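Local atomic coordinates of CSP3 (Bacillus subtilis, PDB entry 5FIG), a protein that probably stores Cu(I) in the cytosol, binding many ions through cysteines and so protecting the bacterium against copper toxicity. Residues B[17-22]-B[94-99]; B[75-80]-B[90-95]; B[58-61]-B[65-68]; B[10-15]-B[50-55]; B[40-45]-B[79-84]. All blocks are in the same frame, centred on the assembly; numbering follows the deposited sequence. Where two conformers were deposited one is given.

Contact 1: B[17-22]-B[94-99]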
# COMPACT_ATOMS: atom_id res chain seq x y z
N LYS B 17 9.90 3.85 9.40
CA LYS B 17 11.32 3.78 9.23
C LYS B 17 11.89 2.68 10.12
O LYS B 17 12.71 1.89 9.72
CB LYS B 17 11.94 5.14 9.57
CG LYS B 17 13.44 5.18 9.47
CD LYS B 17 13.97 6.57 9.78
CE LYS B 17 15.48 6.56 9.67
NZ LYS B 17 16.14 7.82 10.10
N ALA B 18 11.55 2.73 11.40
CA ALA B 18 12.13 1.78 12.36
C ALA B 18 11.77 0.33 12.08
O ALA B 18 12.60 -0.56 12.16
CB ALA B 18 11.72 2.17 13.80
N CYS B 19 10.51 0.11 11.73
CA CYS B 19 9.99 -1.22 11.37
C CYS B 19 10.62 -1.74 10.13
O CYS B 19 11.06 -2.91 10.08
CB CYS B 19 8.44 -1.20 11.18
SG CYS B 19 7.56 -1.09 12.77
N ASN B 20 10.74 -0.88 9.10
CA ASN B 20 11.42 -1.32 7.86
C ASN B 20 12.92 -1.64 8.07
O ASN B 20 13.46 -2.58 7.52
CB ASN B 20 11.24 -0.29 6.74
CG ASN B 20 9.86 -0.31 6.15
OD1 ASN B 20 9.25 -1.35 6.10
ND2 ASN B 20 9.35 0.85 5.69
N HIS B 21 13.59 -0.80 8.87
CA HIS B 21 14.95 -1.08 9.24
C HIS B 21 15.12 -2.38 10.01
O HIS B 21 16.06 -3.15 9.76
CB HIS B 21 15.55 0.12 10.04
CG HIS B 21 15.88 1.28 9.14
ND1 HIS B 21 16.18 2.52 9.65
CD2 HIS B 21 15.88 1.43 7.78
CE1 HIS B 21 16.42 3.38 8.67
NE2 HIS B 21 16.25 2.75 7.53
N CYS B 22 14.25 -2.60 10.97
CA CYS B 22 14.26 -3.81 11.77
C CYS B 22 14.01 -5.05 10.89
O CYS B 22 14.68 -6.08 11.01
CB CYS B 22 13.20 -3.69 12.89
SG CYS B 22 13.16 -5.01 14.12
N LYS B 94 10.39 1.02 20.80
CA LYS B 94 10.15 2.37 21.22
C LYS B 94 9.33 3.21 20.24
O LYS B 94 8.43 3.90 20.63
CB LYS B 94 11.47 3.06 21.45
CG LYS B 94 11.41 4.44 22.06
CD LYS B 94 12.83 4.92 22.39
CE LYS B 94 12.79 6.11 23.29
NZ LYS B 94 13.70 7.18 22.79
N ALA B 95 9.72 3.17 18.98
CA ALA B 95 8.99 3.92 17.95
C ALA B 95 7.57 3.41 17.82
O ALA B 95 6.67 4.19 17.59
CB ALA B 95 9.71 3.86 16.61
N CYS B 96 7.39 2.10 17.95
CA CYS B 96 6.04 1.52 17.91
C CYS B 96 5.15 2.03 19.03
O CYS B 96 4.00 2.38 18.81
CB CYS B 96 6.11 -0.01 17.94
SG CYS B 96 6.63 -0.77 16.42
N PHE B 97 5.69 2.06 20.23
CA PHE B 97 4.89 2.50 21.35
C PHE B 97 4.55 3.99 21.26
O PHE B 97 3.46 4.40 21.61
CB PHE B 97 5.54 2.12 22.66
CG PHE B 97 5.59 0.62 22.90
CD1 PHE B 97 4.45 -0.16 22.84
CD2 PHE B 97 6.80 0.02 23.29
CE1 PHE B 97 4.51 -1.53 23.11
CE2 PHE B 97 6.87 -1.36 23.54
CZ PHE B 97 5.74 -2.12 23.44
N THR B 98 5.50 4.78 20.77
CA THR B 98 5.23 6.18 20.56
C THR B 98 4.12 6.39 19.56
O THR B 98 3.27 7.25 19.71
CB THR B 98 6.53 6.89 20.12
OG1 THR B 98 7.42 6.85 21.23
CG2 THR B 98 6.25 8.33 19.70
N CYS B 99 4.21 5.65 18.46
CA CYS B 99 3.22 5.74 17.42
C CYS B 99 1.84 5.30 17.95
O CYS B 99 0.87 5.98 17.68
CB CYS B 99 3.65 4.93 16.23
SG CYS B 99 2.55 5.15 14.84
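Inside the cysteine-lined core of a four-helix bundle, Cys19 of helix 6-27 and Cys96 of helix 89-107 point their sulfurs at each other, with Ala18 and Ala95 meeting just beside them. The two SG atoms, Cys19 SG and Cys96 SG, stand 3.8 Å apart, which is van der Waals contact between separate cysteines and far too long for a disulfide. Both side chains use the same first torsion: SG lies beside the backbone N and opposite the carbonyl carbon (chi1 -74° in Cys19 and -75° in Cys96), and this swings each sulfur off its helix into the gap between them. The methyls of the alanine pair touch as well, Ala18 CB to Ala95 CB at 3.8 Å. A methyl suits this place because it fills the gap while leaving the backbones close, the Ala18 CA and Ala95 CA atoms being 6.8 Å apart. Along both helices the cysteines recur every three or four residues, Cys15, Cys19 and Cys22 on one and Cys92, Cys96 and Cys99 on the other, so that they line the inward side of each helix. Cys45 and Cys77 of the remaining two helices also touch Cys19, consistent with a thiol-rich core that binds Cu(I), here in its metal-free state. Away from the core, Lys17 and Lys94 are exposed, and Thr98 OG1 donates to Lys94 O at 3.2 Å. That carbonyl also takes the Thr98 backbone N-H, the two donors reaching it from opposite faces of its plane.

Contact 2: B[75-80]-B[90-95]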
# COMPACT_ATOMS: atom_id res chain seq x y z
N GLU B 75 1.16 -1.49 18.85
CA GLU B 75 1.29 -2.04 20.23
C GLU B 75 1.81 -3.50 20.13
O GLU B 75 2.77 -3.90 20.79
CB GLU B 75 -0.08 -1.88 21.06
CG GLU B 75 -0.23 -0.49 21.62
CD GLU B 75 -1.55 -0.27 22.33
OE1 GLU B 75 -2.29 -1.23 22.54
OE2 GLU B 75 -1.85 0.91 22.66
N ALA B 76 1.22 -4.30 19.25
CA ALA B 76 1.68 -5.70 19.08
C ALA B 76 3.10 -5.83 18.53
O ALA B 76 3.88 -6.72 18.96
CB ALA B 76 0.73 -6.48 18.17
N CYS B 77 3.43 -5.01 17.53
CA CYS B 77 4.78 -5.03 16.96
C CYS B 77 5.82 -4.66 18.02
O CYS B 77 6.89 -5.28 18.14
CB CYS B 77 4.85 -4.10 15.78
SG CYS B 77 6.37 -4.27 14.85
N GLY B 78 5.50 -3.62 18.76
CA GLY B 78 6.39 -3.19 19.88
C GLY B 78 6.59 -4.27 20.91
O GLY B 78 7.70 -4.50 21.40
N THR B 79 5.50 -4.95 21.28
CA THR B 79 5.58 -6.04 22.25
C THR B 79 6.49 -7.18 21.77
O THR B 79 7.31 -7.69 22.52
CB THR B 79 4.14 -6.54 22.62
OG1 THR B 79 3.41 -5.43 23.18
CG2 THR B 79 4.15 -7.67 23.61
N GLU B 80 6.34 -7.57 20.50
CA GLU B 80 7.16 -8.63 19.95
C GLU B 80 8.61 -8.21 19.71
O GLU B 80 9.53 -8.92 20.14
CB GLU B 80 6.55 -9.13 18.64
CG GLU B 80 7.29 -10.31 18.01
CD GLU B 80 7.34 -11.55 18.88
OE1 GLU B 80 6.50 -11.73 19.81
OE2 GLU B 80 8.23 -12.41 18.61
N GLN B 90 14.96 -3.05 19.85
CA GLN B 90 14.58 -2.14 20.94
C GLN B 90 14.16 -0.72 20.44
O GLN B 90 13.19 -0.15 20.90
CB GLN B 90 15.69 -2.04 21.99
CG GLN B 90 15.92 -3.33 22.75
CD GLN B 90 14.69 -3.78 23.54
OE1 GLN B 90 14.22 -3.05 24.41
NE2 GLN B 90 14.18 -4.98 23.26
N ALA B 91 14.87 -0.19 19.44
CA ALA B 91 14.50 1.05 18.79
C ALA B 91 13.15 0.95 18.11
O ALA B 91 12.36 1.90 18.11
CB ALA B 91 15.57 1.46 17.73
N CYS B 92 12.92 -0.18 17.44
CA CYS B 92 11.66 -0.40 16.80
C CYS B 92 10.52 -0.43 17.81
O CYS B 92 9.55 0.25 17.63
CB CYS B 92 11.69 -1.71 16.01
SG CYS B 92 10.18 -2.00 15.12
N ALA B 93 10.73 -1.13 18.93
CA ALA B 93 9.73 -1.16 19.99
C ALA B 93 9.38 0.22 20.53
O ALA B 93 8.21 0.59 20.67
CB ALA B 93 10.17 -2.06 21.12
N LYS B 94 10.39 1.02 20.80
CA LYS B 94 10.15 2.37 21.22
C LYS B 94 9.33 3.21 20.24
O LYS B 94 8.43 3.90 20.63
CB LYS B 94 11.47 3.06 21.45
CG LYS B 94 11.41 4.44 22.06
CD LYS B 94 12.83 4.92 22.39
CE LYS B 94 12.79 6.11 23.29
NZ LYS B 94 13.70 7.18 22.79
N ALA B 95 9.72 3.17 18.98
CA ALA B 95 8.99 3.92 17.95
C ALA B 95 7.57 3.41 17.82
O ALA B 95 6.67 4.19 17.59
CB ALA B 95 9.71 3.86 16.61
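Cys77 and Gly78 on helix 63-81 meet Cys92 and Ala93 on helix 89-107, where the last two helices of the bundle pass in opposite directions. At the start of the segment, Glu75 makes a salt bridge through OE2 to Arg104 of helix 89-107, while its carbonyl oxygen receives both the N-H of Thr79 and the hydroxyl of that residue. Cys77 comes next, its SG held opposite the backbone N (chi1 -170°). Cys92 adopts nearly the same torsion, and Cys77 SG and Cys92 SG end 4.4 Å apart, a loose contact between two sulfurs that both look into the core. Gly78 is the point of closest backbone approach: Gly78 CA comes within 3.9 Å of Ala93 CA, and Ala93 CB settles 3.5 Å from Gly78 O and 4.1 Å from Gly78 CA. Glycine suits a place where Cys96 CB and the Phe97 ring also lie against it, and the small methyl of Ala93 can lie beside the Gly78 carbonyl without forcing the backbones apart. Thr79 faces away from helix segment 90-95; its OG1 bonds back to Glu75 O at 2.9 Å, approaching from above the carbonyl plane, and this bond satisfies the hydroxyl within its own helix. The pair forms a helical hairpin, and its connecting loop is secured by Gln90, whose NE2 donates to Gly82 O and His84 O. On the core side, Cys19 of helix 6-27 touches both Cys77 and Cys92, and Asp42 of helix 36-57 does likewise.

Contact 3: B[58-61]-B[65-68]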
# COMPACT_ATOMS: atom_id res chain seq x y z
N THR B 58 -5.28 12.80 3.63
CA THR B 58 -6.38 12.95 2.73
C THR B 58 -7.70 13.23 3.43
O THR B 58 -8.72 13.32 2.77
CB THR B 58 -6.57 11.69 1.85
OG1 THR B 58 -6.87 10.56 2.69
CG2 THR B 58 -5.36 11.40 0.97
N ASP B 59 -7.67 13.42 4.75
CA ASP B 59 -8.88 13.68 5.55
C ASP B 59 -9.96 12.60 5.30
O ASP B 59 -11.12 12.86 5.04
CB ASP B 59 -9.45 15.07 5.26
CG ASP B 59 -8.53 16.20 5.73
OD1 ASP B 59 -7.64 15.95 6.56
OD2 ASP B 59 -8.70 17.35 5.27
N SER B 60 -9.50 11.37 5.36
CA SER B 60 -10.35 10.28 4.94
C SER B 60 -11.46 10.07 6.02
O SER B 60 -11.25 10.31 7.23
CB SER B 60 -9.40 9.15 4.61
OG SER B 60 -9.12 8.46 5.73
N PRO B 61 -12.68 9.70 5.57
CA PRO B 61 -13.74 9.58 6.57
C PRO B 61 -13.53 8.45 7.59
O PRO B 61 -14.10 8.52 8.70
CB PRO B 61 -14.99 9.34 5.74
CG PRO B 61 -14.52 8.85 4.44
CD PRO B 61 -13.16 9.52 4.22
N GLU B 65 -10.74 5.47 12.73
CA GLU B 65 -10.74 4.01 12.80
C GLU B 65 -9.44 3.39 12.30
O GLU B 65 -8.93 2.45 12.89
CB GLU B 65 -12.01 3.49 12.08
CG GLU B 65 -13.30 3.98 12.80
CD GLU B 65 -13.87 5.34 12.33
OE1 GLU B 65 -13.20 6.15 11.62
OE2 GLU B 65 -15.06 5.61 12.70
N ILE B 66 -8.89 3.93 11.21
CA ILE B 66 -7.59 3.54 10.71
C ILE B 66 -6.47 3.80 11.76
O ILE B 66 -5.63 2.93 12.05
CB ILE B 66 -7.27 4.16 9.34
CG1 ILE B 66 -8.22 3.56 8.30
CG2 ILE B 66 -5.77 3.94 8.96
CD1 ILE B 66 -8.23 4.31 6.98
N CYS B 67 -6.49 4.99 12.34
CA CYS B 67 -5.54 5.30 13.43
C CYS B 67 -5.69 4.33 14.63
O CYS B 67 -4.69 3.88 15.20
CB CYS B 67 -5.68 6.74 13.91
SG CYS B 67 -4.94 7.89 12.79
N ALA B 68 -6.92 3.98 15.00
CA ALA B 68 -7.12 3.02 16.09
C ALA B 68 -6.50 1.65 15.71
O ALA B 68 -5.86 0.99 16.55
CB ALA B 68 -8.58 2.88 16.43
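Ser60 OG and the carbonyl of Pro61 approach Ile66 and Glu65 across the short connection between helix 36-57 and helix 63-81, just beyond a Schellman motif that ends the first of these helices. Asp59 is its C-prime residue and takes the positive phi of 53° that the motif requires. Ser60 N thereby reaches back to Ala55 O, and Asp59 N to Met56 O. Thr58 joins in with its hydroxyl, hydrogen-bonded to Lys54 O one turn earlier. Ser60 aims its side chain at the next helix, but the meeting is light, Ser60 OG to Ile66 CD1 being 4.4 Å; the main polar partner of this hydroxyl is Glu44 of the fourth subunit. Glu65 first turns CG to the side of its backbone N (chi1 -63°) and then bends at chi2 (89°), so the chain folds back toward Pro61 instead of running straight out. Glu65 OE1 stops 3.9 Å from Pro61 O. Two acceptor oxygens at that distance make no bond and, if anything, would repel slightly; the carboxylate in the first turn of helix 63-81 may still be favoured by the helix dipole, and proline suits the approach to a helix start. Ile66 does the apolar work. With CG1 beside the backbone N and the chain then extended, it reaches across to helix 36-57. Ile66 CG2 packs on Ala52, and Ile66 CD1 lies 3.8 Å from Ala55 CB.

Contact 4: B[10-15]-B[50-55]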
# COMPACT_ATOMS: atom_id res chain seq x y z
N GLU B 10 4.11 12.35 11.89
CA GLU B 10 5.53 12.16 12.14
C GLU B 10 5.86 10.90 12.88
O GLU B 10 6.86 10.28 12.58
CB GLU B 10 6.06 13.33 12.95
CG GLU B 10 7.57 13.49 13.03
CD GLU B 10 8.23 13.73 11.69
OE1 GLU B 10 7.51 13.86 10.67
OE2 GLU B 10 9.46 13.87 11.66
N ALA B 11 5.09 10.61 13.91
CA ALA B 11 5.29 9.34 14.64
C ALA B 11 5.08 8.11 13.79
O ALA B 11 5.84 7.14 13.90
CB ALA B 11 4.41 9.29 15.85
N CYS B 12 4.08 8.14 12.91
CA CYS B 12 3.85 7.04 11.97
C CYS B 12 5.02 6.90 10.98
O CYS B 12 5.49 5.77 10.69
CB CYS B 12 2.56 7.23 11.17
SG CYS B 12 1.07 7.00 12.15
N ILE B 13 5.49 8.02 10.48
CA ILE B 13 6.64 8.00 9.52
C ILE B 13 7.88 7.40 10.24
O ILE B 13 8.62 6.61 9.70
CB ILE B 13 6.90 9.41 8.96
CG1 ILE B 13 5.76 9.81 8.02
CG2 ILE B 13 8.26 9.48 8.28
CD1 ILE B 13 5.71 11.26 7.69
N ASP B 14 8.13 7.85 11.50
CA ASP B 14 9.24 7.32 12.26
C ASP B 14 9.12 5.84 12.55
O ASP B 14 10.11 5.11 12.63
CB ASP B 14 9.41 8.13 13.60
CG ASP B 14 9.89 9.55 13.39
OD1 ASP B 14 10.34 9.91 12.31
OD2 ASP B 14 9.82 10.39 14.30
N CYS B 15 7.89 5.39 12.81
CA CYS B 15 7.65 4.00 13.10
C CYS B 15 7.91 3.15 11.84
O CYS B 15 8.47 2.07 11.91
CB CYS B 15 6.26 3.84 13.66
SG CYS B 15 5.90 2.17 14.20
N ALA B 50 1.90 3.48 6.98
CA ALA B 50 1.78 4.18 5.71
C ALA B 50 0.29 4.50 5.42
O ALA B 50 -0.06 5.59 4.92
CB ALA B 50 2.37 3.35 4.61
N LEU B 51 -0.60 3.52 5.66
CA LEU B 51 -2.02 3.77 5.43
C LEU B 51 -2.60 4.89 6.32
O LEU B 51 -3.46 5.69 5.89
CB LEU B 51 -2.84 2.48 5.64
CG LEU B 51 -4.34 2.57 5.37
CD1 LEU B 51 -4.59 2.68 3.90
CD2 LEU B 51 -5.08 1.33 5.91
N ALA B 52 -2.19 4.88 7.59
CA ALA B 52 -2.65 5.91 8.53
C ALA B 52 -2.20 7.29 8.11
O ALA B 52 -2.98 8.25 8.11
CB ALA B 52 -2.18 5.58 9.94
N VAL B 53 -0.94 7.38 7.62
CA VAL B 53 -0.43 8.66 7.06
C VAL B 53 -1.31 9.13 5.91
O VAL B 53 -1.76 10.28 5.87
CB VAL B 53 1.02 8.56 6.66
CG1 VAL B 53 1.45 9.80 5.88
CG2 VAL B 53 1.88 8.37 7.92
N LYS B 54 -1.58 8.22 4.97
CA LYS B 54 -2.44 8.58 3.86
C LYS B 54 -3.83 9.03 4.33
O LYS B 54 -4.36 10.00 3.80
CB LYS B 54 -2.53 7.41 2.90
CG LYS B 54 -3.28 7.71 1.65
CD LYS B 54 -3.59 6.50 0.81
CE LYS B 54 -2.54 5.40 0.83
NZ LYS B 54 -2.82 4.41 -0.26
N ALA B 55 -4.42 8.29 5.27
CA ALA B 55 -5.74 8.62 5.78
C ALA B 55 -5.79 9.99 6.42
O ALA B 55 -6.69 10.79 6.15
CB ALA B 55 -6.21 7.58 6.79
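Carrying Cys12 and Val53 to the centre of the contact, segments 10-15 and 50-55 run in nearly opposite directions, their helix axes inclined at 156° and 9.1 Å apart at closest approach. The nearest backbone pair is Cys12 CA and Val53 CA, at 6.7 Å. Both residues direct their side chains at the opposing helix. The tightest touch is Cys12 CB on Val53 CG2, at 3.5 Å. Valine presents this branch because its other methyl, CG1, stands opposite the backbone N (chi1 171°), leaving CG2 beside the N on the side of helix 6-27. The same methyl, Val53 CG2, meets Ile13 CG1 at 4.1 Å, the two branched side chains crossing at about a right angle. Cys12 SG leans the other way and rests 4.2 Å from Ala52 CB; alanine's small methyl leaves room for the sulfur beside it. Here helix 6-27 and helix 36-57 pack as the first antiparallel pair of the four-helix bundle, and the contact grades from its cysteine core to its outside. On the core side, Cys12 also touches Cys99 and Cys103 of helix 89-107, while Ala52 adjoins Ile66 of helix 63-81. Hydrophobic branched residues take over toward the assembly interface, where Ile13 packs on Ile13 of the second subunit. Nearby, Lys54 NZ forms a salt bridge with Asp47 OD1 of that same subunit.

Contact 5: B[40-45]-B[79-84]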
# COMPACT_ATOMS: atom_id res chain seq x y z
N ARG B 40 7.42 -10.62 10.66
CA ARG B 40 6.02 -10.54 10.23
C ARG B 40 5.32 -9.28 10.68
O ARG B 40 4.66 -8.59 9.91
CB ARG B 40 5.22 -11.73 10.74
CG ARG B 40 5.54 -12.98 9.99
CD ARG B 40 4.81 -14.15 10.65
NE ARG B 40 3.40 -14.09 10.32
CZ ARG B 40 2.49 -14.98 10.72
NH1 ARG B 40 2.82 -15.95 11.56
NH2 ARG B 40 1.23 -14.84 10.34
N LEU B 41 5.43 -9.00 11.98
CA LEU B 41 4.83 -7.76 12.51
C LEU B 41 5.45 -6.48 11.98
O LEU B 41 4.76 -5.47 11.80
CB LEU B 41 4.83 -7.76 14.05
CG LEU B 41 3.76 -8.70 14.65
CD1 LEU B 41 4.00 -8.97 16.10
CD2 LEU B 41 2.37 -8.08 14.49
N ASP B 42 6.76 -6.50 11.74
CA ASP B 42 7.43 -5.31 11.15
C ASP B 42 6.81 -4.97 9.80
O ASP B 42 6.62 -3.78 9.47
CB ASP B 42 8.92 -5.56 10.90
CG ASP B 42 9.76 -5.47 12.15
OD1 ASP B 42 9.37 -4.79 13.12
OD2 ASP B 42 10.86 -6.10 12.13
N ARG B 43 6.55 -5.99 9.00
CA ARG B 43 5.91 -5.78 7.71
C ARG B 43 4.50 -5.20 7.87
O ARG B 43 4.15 -4.18 7.25
CB ARG B 43 5.87 -7.07 6.89
CG ARG B 43 5.11 -6.95 5.60
CD ARG B 43 4.93 -8.26 4.91
NE ARG B 43 4.29 -8.12 3.61
CZ ARG B 43 3.89 -9.12 2.84
NH1 ARG B 43 4.11 -10.38 3.19
NH2 ARG B 43 3.31 -8.84 1.69
N GLU B 44 3.72 -5.81 8.76
CA GLU B 44 2.35 -5.37 8.97
C GLU B 44 2.28 -3.94 9.51
O GLU B 44 1.42 -3.12 9.11
CB GLU B 44 1.64 -6.38 9.94
CG GLU B 44 1.38 -7.69 9.24
CD GLU B 44 0.37 -8.50 10.03
OE1 GLU B 44 -0.50 -7.90 10.68
OE2 GLU B 44 0.49 -9.74 10.04
N CYS B 45 3.19 -3.64 10.44
CA CYS B 45 3.17 -2.35 11.14
C CYS B 45 3.63 -1.22 10.20
O CYS B 45 2.95 -0.20 10.08
CB CYS B 45 4.04 -2.43 12.35
SG CYS B 45 3.95 -0.95 13.36
N THR B 79 5.50 -4.95 21.28
CA THR B 79 5.58 -6.04 22.25
C THR B 79 6.49 -7.18 21.77
O THR B 79 7.31 -7.69 22.52
CB THR B 79 4.14 -6.54 22.62
OG1 THR B 79 3.41 -5.43 23.18
CG2 THR B 79 4.15 -7.67 23.61
N GLU B 80 6.34 -7.57 20.50
CA GLU B 80 7.16 -8.63 19.95
C GLU B 80 8.61 -8.21 19.71
O GLU B 80 9.53 -8.92 20.14
CB GLU B 80 6.55 -9.13 18.64
CG GLU B 80 7.29 -10.31 18.01
CD GLU B 80 7.34 -11.55 18.88
OE1 GLU B 80 6.50 -11.73 19.81
OE2 GLU B 80 8.23 -12.41 18.61
N CYS B 81 8.83 -7.07 19.09
CA CYS B 81 10.23 -6.60 18.89
C CYS B 81 10.92 -6.36 20.22
O CYS B 81 12.13 -6.56 20.35
CB CYS B 81 10.36 -5.42 17.94
SG CYS B 81 9.86 -5.83 16.25
N GLY B 82 10.16 -5.93 21.22
CA GLY B 82 10.71 -5.63 22.53
C GLY B 82 11.29 -6.83 23.25
O GLY B 82 11.95 -6.66 24.28
N LYS B 83 11.03 -8.04 22.74
CA LYS B 83 11.60 -9.29 23.30
C LYS B 83 12.99 -9.64 22.80
O LYS B 83 13.56 -10.64 23.22
CB LYS B 83 10.66 -10.48 23.01
CG LYS B 83 9.33 -10.39 23.73
CD LYS B 83 8.35 -11.41 23.20
CE LYS B 83 7.00 -11.23 23.87
NZ LYS B 83 6.04 -12.25 23.33
N HIS B 84 13.57 -8.77 21.96
CA HIS B 84 14.87 -9.01 21.35
C HIS B 84 15.78 -7.82 21.53
O HIS B 84 15.35 -6.69 21.48
CB HIS B 84 14.68 -9.33 19.87
CG HIS B 84 13.79 -10.51 19.65
ND1 HIS B 84 12.42 -10.41 19.54
CD2 HIS B 84 14.08 -11.83 19.59
CE1 HIS B 84 11.90 -11.61 19.37
NE2 HIS B 84 12.89 -12.49 19.43
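Leu41 and Asp42 on helix 36-57 meet Glu80 and Cys81 near the C-terminal end of helix 63-81, one pair by apolar packing and the other around a sulfur. In the apolar pair, Leu41 CD1 lies 3.6 Å from Glu80 CB and 4.0 Å from Glu80 CG, the side chains crossing at about a right angle. Leucine meets here the hydrocarbon part of the glutamate, whose carboxylate turns away because the chain bends at chi2 (61°). The polar pair is Asp42 and Cys81: Asp42 OD1 sits 3.3 Å from Cys81 SG. As Cys81 forms a disulfide with Cys38, that sulfur carries no proton to donate, and the approach is a close packing of oxygen on sulfur. Asp42 is buried, and its other carboxylate oxygen, OD2, packs on the sulfur of Cys22. While oxidised, Cys81 and Cys38 are probably unavailable to Cu(I). Within segment 79-84, a type I beta turn from Cys81 to His84 leads the chain away from the helix. Lys83 NZ and Glu80 OE1 make a long, weak salt bridge of 3.6 Å, and His84 ND1 gives a weak hydrogen bond to Glu80 O. On the outward side of helix 36-57, Arg43 bonds to Asn20 of the third subunit and makes a cation-pi contact with Phe23 of that subunit. Within the bundle, Asp42 of helix 36-57 touches the three other helices, meeting Cys22 and Phe23 of helix 6-27, Cys77 of helix 63-81 and Cys92 of helix 89-107.

From the N terminus, segment 10-15 opens contact 4, which segment 50-55 closes by pairing the first two helices. Segment 17-22 starts contact 1 before that happens, so contacts 1 and 4 cross; contact 5, begun at 40-45, crosses contact 4 too. The short loop of contact 3 (58-61 with 65-68) follows and lies within the spans of both contacts 5 and 1. Contact 5, which joins helix 36-57 to helix 63-81, closes at 79-84, where contact 2 sets out, and lies wholly within the span of contact 1. Contacts 2 and 1 then finish together on helix 89-107, joining it to helix 63-81 and helix 6-27.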